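YncA (Salmonella typhimurium, PDB 3DR6) probably catalyses the transfer of an acetyl group from acetyl-coenzyme A to an acceptor, as a putative acetyltransferase of the GNAT family. Local coordinates at residues G72-F77 with L158-L163; H117-G122 with L137-T142; N22-V25 with A30-N33. One frame throughout, in Å; residues are numbered along the deposited sequence.

Contact 1: G72-F77 with L158-L163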
loop_
_atom_site.group_PDB
_atom_site.type_symbol
_atom_site.label_atom_id
_atom_site.label_comp_id
_atom_site.label_asym_id
_atom_site.label_seq_id
_atom_site.Cartn_x
_atom_site.Cartn_y
_atom_site.Cartn_z
ATOM N N GLY C 72 6.616 -7.711 5.463
ATOM C CA GLY C 72 5.381 -7.412 6.172
ATOM C C GLY C 72 4.198 -7.406 5.234
ATOM O O GLY C 72 4.340 -7.609 4.025
ATOM N N ASP C 73 3.022 -7.184 5.791
ATOM C CA ASP C 73 1.821 -7.100 4.976
ATOM C C ASP C 73 1.960 -5.941 4.008
ATOM O O ASP C 73 2.461 -4.873 4.372
ATOM C CB ASP C 73 0.589 -6.926 5.843
ATOM C CG ASP C 73 0.368 -8.107 6.767
ATOM O OD1 ASP C 73 0.652 -9.252 6.370
ATOM O OD2 ASP C 73 -0.082 -7.875 7.911
ATOM N N TRP C 74 1.574 -6.180 2.758
ATOM C CA TRP C 74 1.702 -5.170 1.709
ATOM C C TRP C 74 0.690 -4.044 1.906
ATOM O O TRP C 74 1.022 -2.855 1.767
ATOM C CB TRP C 74 1.502 -5.820 0.343
ATOM C CG TRP C 74 1.582 -4.853 -0.811
ATOM C CD1 TRP C 74 2.559 -3.908 -1.041
ATOM C CD2 TRP C 74 0.688 -4.776 -1.918
ATOM N NE1 TRP C 74 2.308 -3.237 -2.212
ATOM C CE2 TRP C 74 1.164 -3.743 -2.772
ATOM C CE3 TRP C 74 -0.480 -5.465 -2.274
ATOM C CZ2 TRP C 74 0.512 -3.393 -3.960
ATOM C CZ3 TRP C 74 -1.137 -5.101 -3.472
ATOM C CH2 TRP C 74 -0.623 -4.086 -4.295
ATOM N N ARG C 75 -0.534 -4.429 2.240
ATOM C CA ARG C 75 -1.650 -3.501 2.467
ATOM C C ARG C 75 -2.452 -3.939 3.708
ATOM O O ARG C 75 -2.311 -5.095 4.157
ATOM C CB ARG C 75 -2.511 -3.416 1.201
ATOM C CG ARG C 75 -1.836 -2.616 0.074
ATOM C CD ARG C 75 -2.532 -2.671 -1.308
ATOM N NE ARG C 75 -3.914 -2.177 -1.340
ATOM C CZ ARG C 75 -4.290 -0.905 -1.462
ATOM N NH1 ARG C 75 -3.405 0.081 -1.532
ATOM N NH2 ARG C 75 -5.591 -0.617 -1.502
ATOM N N SER C 76 -3.278 -3.050 4.271
ATOM C CA SER C 76 -3.963 -3.323 5.546
ATOM C C SER C 76 -5.186 -4.237 5.448
ATOM O O SER C 76 -5.505 -4.988 6.406
ATOM C CB SER C 76 -4.414 -2.015 6.207
ATOM O OG SER C 76 -3.333 -1.122 6.284
ATOM N N PHE C 77 -5.876 -4.178 4.315
ATOM C CA PHE C 77 -7.176 -4.851 4.188
ATOM C C PHE C 77 -7.087 -6.384 4.128
ATOM O O PHE C 77 -6.080 -6.925 3.656
ATOM C CB PHE C 77 -7.968 -4.281 3.017
ATOM C CG PHE C 77 -8.650 -2.953 3.334
ATOM C CD1 PHE C 77 -8.572 -2.387 4.618
ATOM C CD2 PHE C 77 -9.390 -2.288 2.358
ATOM C CE1 PHE C 77 -9.220 -1.170 4.920
ATOM C CE2 PHE C 77 -10.036 -1.074 2.640
ATOM C CZ PHE C 77 -9.958 -0.517 3.924
ATOM N N LEU C 158 7.810 5.014 -8.619
ATOM C CA LEU C 158 7.813 3.692 -7.967
ATOM C C LEU C 158 7.532 2.598 -8.987
ATOM O O LEU C 158 6.565 2.683 -9.761
ATOM C CB LEU C 158 6.734 3.637 -6.882
ATOM C CG LEU C 158 6.574 2.297 -6.140
ATOM C CD1 LEU C 158 7.848 1.976 -5.391
ATOM C CD2 LEU C 158 5.420 2.373 -5.145
ATOM N N THR C 159 8.356 1.563 -8.952
ATOM C CA THR C 159 8.082 0.344 -9.693
ATOM C C THR C 159 7.649 -0.720 -8.676
ATOM O O THR C 159 8.278 -0.873 -7.625
ATOM C CB THR C 159 9.349 -0.096 -10.476
ATOM O OG1 THR C 159 9.622 0.891 -11.484
ATOM C CG2 THR C 159 9.164 -1.455 -11.148
ATOM N N PHE C 160 6.549 -1.418 -8.958
ATOM C CA PHE C 160 6.296 -2.655 -8.229
ATOM C C PHE C 160 6.692 -3.823 -9.099
ATOM O O PHE C 160 6.394 -3.855 -10.303
ATOM C CB PHE C 160 4.849 -2.867 -7.810
ATOM C CG PHE C 160 4.412 -2.055 -6.623
ATOM C CD1 PHE C 160 3.254 -1.285 -6.726
ATOM C CD2 PHE C 160 5.115 -2.096 -5.393
ATOM C CE1 PHE C 160 2.781 -0.520 -5.606
ATOM C CE2 PHE C 160 4.645 -1.357 -4.287
ATOM C CZ PHE C 160 3.472 -0.563 -4.406
HETATM N N MSE C 161 7.387 -4.761 -8.483
HETATM C CA MSE C 161 7.561 -6.083 -9.097
HETATM C C MSE C 161 6.968 -7.157 -8.200
HETATM O O MSE C 161 6.828 -6.971 -6.980
HETATM C CB MSE C 161 9.023 -6.363 -9.390
HETATM C CG MSE C 161 9.661 -5.287 -10.259
HETATM SE SE MSE C 161 11.556 -5.681 -10.665
HETATM C CE MSE C 161 11.292 -7.144 -11.892
ATOM N N GLN C 162 6.563 -8.262 -8.797
ATOM C CA GLN C 162 5.959 -9.299 -7.979
ATOM C C GLN C 162 6.333 -10.709 -8.421
ATOM O O GLN C 162 6.705 -10.927 -9.554
ATOM C CB GLN C 162 4.445 -9.159 -7.922
ATOM C CG GLN C 162 3.710 -9.445 -9.253
ATOM C CD GLN C 162 2.219 -9.174 -9.124
ATOM O OE1 GLN C 162 1.775 -7.997 -9.170
ATOM N NE2 GLN C 162 1.437 -10.244 -8.955
ATOM N N LEU C 163 6.210 -11.639 -7.483
ATOM C CA LEU C 163 6.486 -13.053 -7.719
ATOM C C LEU C 163 5.364 -13.849 -7.094
ATOM O O LEU C 163 5.127 -13.755 -5.877
ATOM C CB LEU C 163 7.832 -13.472 -7.091
ATOM C CG LEU C 163 8.145 -14.981 -7.087
ATOM C CD1 LEU C 163 8.344 -15.493 -8.540
ATOM C CD2 LEU C 163 9.397 -15.242 -6.256
#

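Contact 2: H117-G122 with L137-T142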
loop_
_atom_site.group_PDB
_atom_site.type_symbol
_atom_site.label_atom_id
_atom_site.label_comp_id
_atom_site.label_asym_id
_atom_site.label_seq_id
_atom_site.Cartn_x
_atom_site.Cartn_y
_atom_site.Cartn_z
ATOM N N HIS C 117 1.062 -15.890 -0.907
ATOM C CA HIS C 117 0.773 -16.202 -2.325
ATOM C C HIS C 117 1.529 -15.322 -3.325
ATOM O O HIS C 117 1.848 -15.771 -4.446
ATOM C CB HIS C 117 -0.749 -16.139 -2.579
ATOM C CG HIS C 117 -1.168 -16.566 -3.956
ATOM N ND1 HIS C 117 -0.950 -17.831 -4.448
ATOM C CD2 HIS C 117 -1.824 -15.891 -4.936
ATOM C CE1 HIS C 117 -1.442 -17.923 -5.667
ATOM N NE2 HIS C 117 -1.993 -16.769 -5.986
ATOM N N VAL C 118 1.819 -14.074 -2.932
ATOM C CA VAL C 118 2.574 -13.151 -3.811
ATOM C C VAL C 118 3.561 -12.367 -2.937
ATOM O O VAL C 118 3.156 -11.944 -1.849
ATOM C CB VAL C 118 1.627 -12.116 -4.536
ATOM C CG1 VAL C 118 2.455 -11.124 -5.371
ATOM C CG2 VAL C 118 0.586 -12.841 -5.417
HETATM N N MSE C 119 4.816 -12.177 -3.386
HETATM C CA MSE C 119 5.737 -11.187 -2.729
HETATM C C MSE C 119 5.890 -10.024 -3.689
HETATM O O MSE C 119 6.110 -10.199 -4.889
HETATM C CB MSE C 119 7.148 -11.699 -2.284
HETATM C CG MSE C 119 8.047 -10.745 -1.142
HETATM SE SE MSE C 119 9.685 -11.707 -1.249
HETATM C CE MSE C 119 8.884 -13.593 -1.467
ATOM N N VAL C 120 5.746 -8.844 -3.130
ATOM C CA VAL C 120 5.869 -7.610 -3.877
ATOM C C VAL C 120 7.171 -6.913 -3.484
ATOM O O VAL C 120 7.511 -6.866 -2.291
ATOM C CB VAL C 120 4.686 -6.692 -3.538
ATOM C CG1 VAL C 120 4.852 -5.304 -4.223
ATOM C CG2 VAL C 120 3.387 -7.320 -3.980
ATOM N N ALA C 121 7.860 -6.343 -4.472
ATOM C CA ALA C 121 8.976 -5.467 -4.234
ATOM C C ALA C 121 8.596 -4.056 -4.688
ATOM O O ALA C 121 8.034 -3.886 -5.763
ATOM C CB ALA C 121 10.207 -5.971 -5.022
ATOM N N GLY C 122 8.880 -3.059 -3.855
ATOM C CA GLY C 122 8.707 -1.644 -4.218
ATOM C C GLY C 122 10.108 -1.110 -4.479
ATOM O O GLY C 122 10.978 -1.159 -3.595
ATOM N N LEU C 137 15.237 -13.572 -10.084
ATOM C CA LEU C 137 14.513 -14.427 -9.149
ATOM C C LEU C 137 13.066 -14.671 -9.586
ATOM O O LEU C 137 12.243 -15.214 -8.814
ATOM C CB LEU C 137 14.562 -13.837 -7.730
ATOM C CG LEU C 137 15.793 -14.104 -6.850
ATOM C CD1 LEU C 137 15.894 -13.076 -5.716
ATOM C CD2 LEU C 137 15.790 -15.524 -6.282
ATOM N N GLY C 138 12.747 -14.277 -10.813
ATOM C CA GLY C 138 11.457 -14.618 -11.372
ATOM C C GLY C 138 10.395 -13.557 -11.155
ATOM O O GLY C 138 9.243 -13.764 -11.558
ATOM N N PHE C 139 10.783 -12.421 -10.558
ATOM C CA PHE C 139 9.848 -11.283 -10.396
ATOM C C PHE C 139 9.533 -10.658 -11.756
ATOM O O PHE C 139 10.392 -10.640 -12.655
ATOM C CB PHE C 139 10.441 -10.199 -9.473
ATOM C CG PHE C 139 10.388 -10.538 -8.008
ATOM C CD1 PHE C 139 11.319 -11.451 -7.446
ATOM C CD2 PHE C 139 9.458 -9.912 -7.159
ATOM C CE1 PHE C 139 11.259 -11.764 -6.063
ATOM C CE2 PHE C 139 9.408 -10.219 -5.789
ATOM C CZ PHE C 139 10.301 -11.133 -5.242
ATOM N N THR C 140 8.322 -10.111 -11.890
ATOM C CA THR C 140 7.987 -9.323 -13.073
ATOM C C THR C 140 7.465 -7.928 -12.668
ATOM O O THR C 140 6.876 -7.745 -11.574
ATOM C CB THR C 140 6.941 -10.040 -13.941
ATOM O OG1 THR C 140 5.794 -10.323 -13.144
ATOM C CG2 THR C 140 7.483 -11.359 -14.480
ATOM N N VAL C 141 7.687 -6.955 -13.547
ATOM C CA VAL C 141 7.218 -5.580 -13.322
ATOM C C VAL C 141 5.716 -5.519 -13.547
ATOM O O VAL C 141 5.223 -5.892 -14.610
ATOM C CB VAL C 141 7.907 -4.540 -14.262
ATOM C CG1 VAL C 141 7.337 -3.153 -14.006
ATOM C CG2 VAL C 141 9.409 -4.524 -14.036
ATOM N N THR C 142 4.994 -5.110 -12.510
ATOM C CA THR C 142 3.537 -4.979 -12.597
ATOM C C THR C 142 3.012 -3.584 -12.265
ATOM O O THR C 142 1.799 -3.356 -12.346
ATOM C CB THR C 142 2.802 -6.020 -11.747
ATOM O OG1 THR C 142 3.262 -5.949 -10.392
ATOM C CG2 THR C 142 2.983 -7.461 -12.327
#

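Contact 3: N22-V25 with A30-N33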
loop_
_atom_site.group_PDB
_atom_site.type_symbol
_atom_site.label_atom_id
_atom_site.label_comp_id
_atom_site.label_asym_id
_atom_site.label_seq_id
_atom_site.Cartn_x
_atom_site.Cartn_y
_atom_site.Cartn_z
ATOM N N ASN C 22 18.984 3.015 9.334
ATOM C CA ASN C 22 19.286 4.454 9.348
ATOM C C ASN C 22 20.134 4.903 8.172
ATOM O O ASN C 22 19.902 5.985 7.630
ATOM C CB ASN C 22 19.946 4.863 10.673
ATOM C CG ASN C 22 18.959 4.871 11.826
ATOM O OD1 ASN C 22 17.741 4.920 11.611
ATOM N ND2 ASN C 22 19.476 4.835 13.060
ATOM N N HIS C 23 21.098 4.076 7.776
ATOM C CA HIS C 23 21.834 4.333 6.540
ATOM C C HIS C 23 20.878 4.422 5.334
ATOM O O HIS C 23 20.955 5.371 4.536
ATOM C CB HIS C 23 22.896 3.272 6.259
ATOM C CG HIS C 23 23.451 3.365 4.873
ATOM N ND1 HIS C 23 23.030 2.548 3.846
ATOM C CD2 HIS C 23 24.314 4.247 4.320
ATOM C CE1 HIS C 23 23.640 2.902 2.729
ATOM N NE2 HIS C 23 24.435 3.921 2.994
ATOM N N ALA C 24 19.997 3.425 5.210
ATOM C CA ALA C 24 19.029 3.408 4.107
ATOM C C ALA C 24 18.196 4.698 4.129
ATOM O O ALA C 24 18.012 5.355 3.094
ATOM C CB ALA C 24 18.139 2.194 4.206
ATOM N N VAL C 25 17.740 5.070 5.322
ATOM C CA VAL C 25 16.899 6.265 5.528
ATOM C C VAL C 25 17.614 7.566 5.126
ATOM O O VAL C 25 17.042 8.409 4.432
ATOM C CB VAL C 25 16.412 6.358 7.017
ATOM C CG1 VAL C 25 15.904 7.767 7.366
ATOM C CG2 VAL C 25 15.333 5.306 7.299
ATOM N N ALA C 30 16.347 3.834 -1.131
ATOM C CA ALA C 30 15.938 2.431 -1.035
ATOM C C ALA C 30 14.793 2.243 -0.038
ATOM O O ALA C 30 14.109 1.217 -0.049
ATOM C CB ALA C 30 17.139 1.531 -0.673
ATOM N N ILE C 31 14.611 3.225 0.843
ATOM C CA ILE C 31 13.453 3.281 1.726
ATOM C C ILE C 31 12.933 4.700 1.695
ATOM O O ILE C 31 13.725 5.658 1.780
ATOM C CB ILE C 31 13.765 2.844 3.196
ATOM C CG1 ILE C 31 12.470 2.764 4.009
ATOM C CG2 ILE C 31 14.752 3.804 3.899
ATOM C CD1 ILE C 31 12.627 2.010 5.319
ATOM N N TRP C 32 11.609 4.852 1.563
ATOM C CA TRP C 32 11.046 6.203 1.472
ATOM C C TRP C 32 10.514 6.678 2.837
ATOM O O TRP C 32 9.347 7.033 2.982
ATOM C CB TRP C 32 10.011 6.343 0.316
ATOM C CG TRP C 32 10.616 6.059 -1.081
ATOM C CD1 TRP C 32 11.943 5.805 -1.376
ATOM C CD2 TRP C 32 9.909 5.965 -2.328
ATOM N NE1 TRP C 32 12.093 5.552 -2.728
ATOM C CE2 TRP C 32 10.861 5.653 -3.332
ATOM C CE3 TRP C 32 8.559 6.134 -2.699
ATOM C CZ2 TRP C 32 10.509 5.500 -4.681
ATOM C CZ3 TRP C 32 8.212 5.986 -4.043
ATOM C CH2 TRP C 32 9.182 5.670 -5.014
ATOM N N ASN C 33 11.406 6.647 3.828
ATOM C CA ASN C 33 11.208 7.227 5.143
ATOM C C ASN C 33 12.345 8.210 5.343
ATOM O O ASN C 33 13.415 8.018 4.761
ATOM C CB ASN C 33 11.306 6.154 6.237
ATOM C CG ASN C 33 9.960 5.546 6.614
ATOM O OD1 ASN C 33 9.914 4.424 7.148
ATOM N ND2 ASN C 33 8.870 6.273 6.374
#

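Contact 1: G72-F77 with L158-L163
F160 and W74 illustrate how two rings can close the distance between backbones that stay far apart: their CA atoms lie 11.2 Å from each other, and the aromatic side chains alone bridge the interval. Strand 154-164 reaches the meeting point through L158, whose CD2 lies 3.6 Å above the plane of the F160 ring, toward its rim, and backs that ring from the face turned away from the indole. T159 points to the other side of the sheet, where its hydroxyl is hydrogen-bonded to Q144 and S125. F160 follows. With CG anti to its carbonyl carbon (chi1 -77°), it presents its second face to W74 in an offset edge-to-face, or T-shaped, pair. The planes stand at 85°, and the centroids of the F160 ring and the five-membered ring of W74 are 5.2 Å apart. The leading edge of the indole is its nitrogen side: W74 NE1 comes to 3.6 Å from F160 CE2, while W74 CZ2 lies over the same face. W74 itself is backed by R75, whose CD sits over one indole face. M161 again turns away, toward helix 128-135, and Q162 returns, its OE1 bonded to T142 OG1. V120 touches both rings from strand 118-124, one of the two strands (with 83-90) that separate 64-73 from 154-164 in the GNAT sheet, close to the second subunit. The chemistry is that of a buried aromatic interaction: the N-H side of the indole, probably the more positive part of its rim, is directed at the pi face of F160, so that the pairing probably depends on ring orientation.

Contact 2: H117-G122 with L137-T142
The ring of F139 meets M119 at its edge: the selenium of this selenomethionine stands 5.5 Å from the F139 ring centroid and 89° off the ring normal. This is a Met-aromatic contact of the edge type. The backbone of 117-122 approaches the ring obliquely, with M119 O 3.4 Å from F139 CE2. The H134 ring forms an edge-to-face pair with F139, and L163 of the neighbouring strand also packs on it. The setting is a beta-alpha-beta crossover of the GNAT fold: strand 118-124 leads through helix 128-135 into the parallel strand 140-151, and strand 154-164 is inserted between the two. The turn into strand 140-151 is a Schellman motif that ends the helix. F139 N pairs with H134 O and G138 N with H135 O, while G138, at positive phi, is the C-prime residue. F139, the residue after this glycine, turns its ring toward strand 118-124; H135 ND1 holds its carbonyl oxygen as well. M119 leaves its strand with CG anti to the backbone N (chi1 -163°) and stays extended through chi2, which carries the selenium to the ring edge, in a layer that also includes L104 and I108 of helix 99-113; the bend at chi3 then sets only the terminal methyl, CE. Alternation along 117-122 does the rest. V118 and V120 turn to the opposite face of the sheet, toward the second subunit, whereas A121 shares the helix-covered face with M119. M119 SE approaches F139 CZ to 4.1 Å, and the neighbouring ring carbon, F139 CE2, is 4.4 Å from the methyl carbon A121 CB.

Contact 3: N22-V25 with A30-N33
I31 sets its CG2 methyl against the backbone of helix 14-27, between A24 and V25, and most of the contact gathers round that one branch. Its CG1 lies anti to the backbone N (chi1 -173°), which leaves CG2 between the N and the carbonyl carbon and aimed at the helix. There I31 CG2 comes to 3.5 Å from V25 N and 3.6 Å from A24 C, so a methyl group rests directly on the peptide link joining the two residues. A24, with only a methyl, borders the same group: A24 CB is 3.8 Å from I31 CG2. V25 crosses the isoleucine at a slant, and its two branches divide the work. V25 CG2 meets I31 CG2 at 3.8 Å, whereas V25 CG1 turns to the backbone farther along the loop and lies 3.6 Å from N33 O. Beyond the apolar seam, one cation ties the two segments together. K151 NZ is hydrogen-bonded to V25 O and I31 O, and more weakly to N33 O, so buried carbonyls of helix and loop share a single lysine. Y89 supports A24 and I31 from strand 83-90, and F77 of the second subunit packs on I31 and N33. The chain therefore leaves the first helix and doubles back against its last turns. This is the connection between the first two helices of the GNAT fold, a region that in relatives often borders the acceptor site; a glycerol, probably from the crystallisation liquor, lies about 4 Å from the I31 side chain and may mark a pocket here.

How the contacts relate
All three contacts are buried and all lie near the second subunit, yet they serve different layers. Contacts 1 and 2 share the central sheet, their centres about 8 Å apart, and work on its opposite faces: the ring pair lies toward the subunit interface, the selenium-ring contact under the helices. A probable backbone hydrogen bond, M161 O to A121 N at 2.8 Å, joins their strands. Contact 3 lies off the sheet, its centre about 17 Å from contact 1 and 20 Å from contact 2, and it touches contact 1 where W32 packs on L158. Aromatic geometry thus marks the sheet, while methyl packing and lysine-bound carbonyls mark the loop.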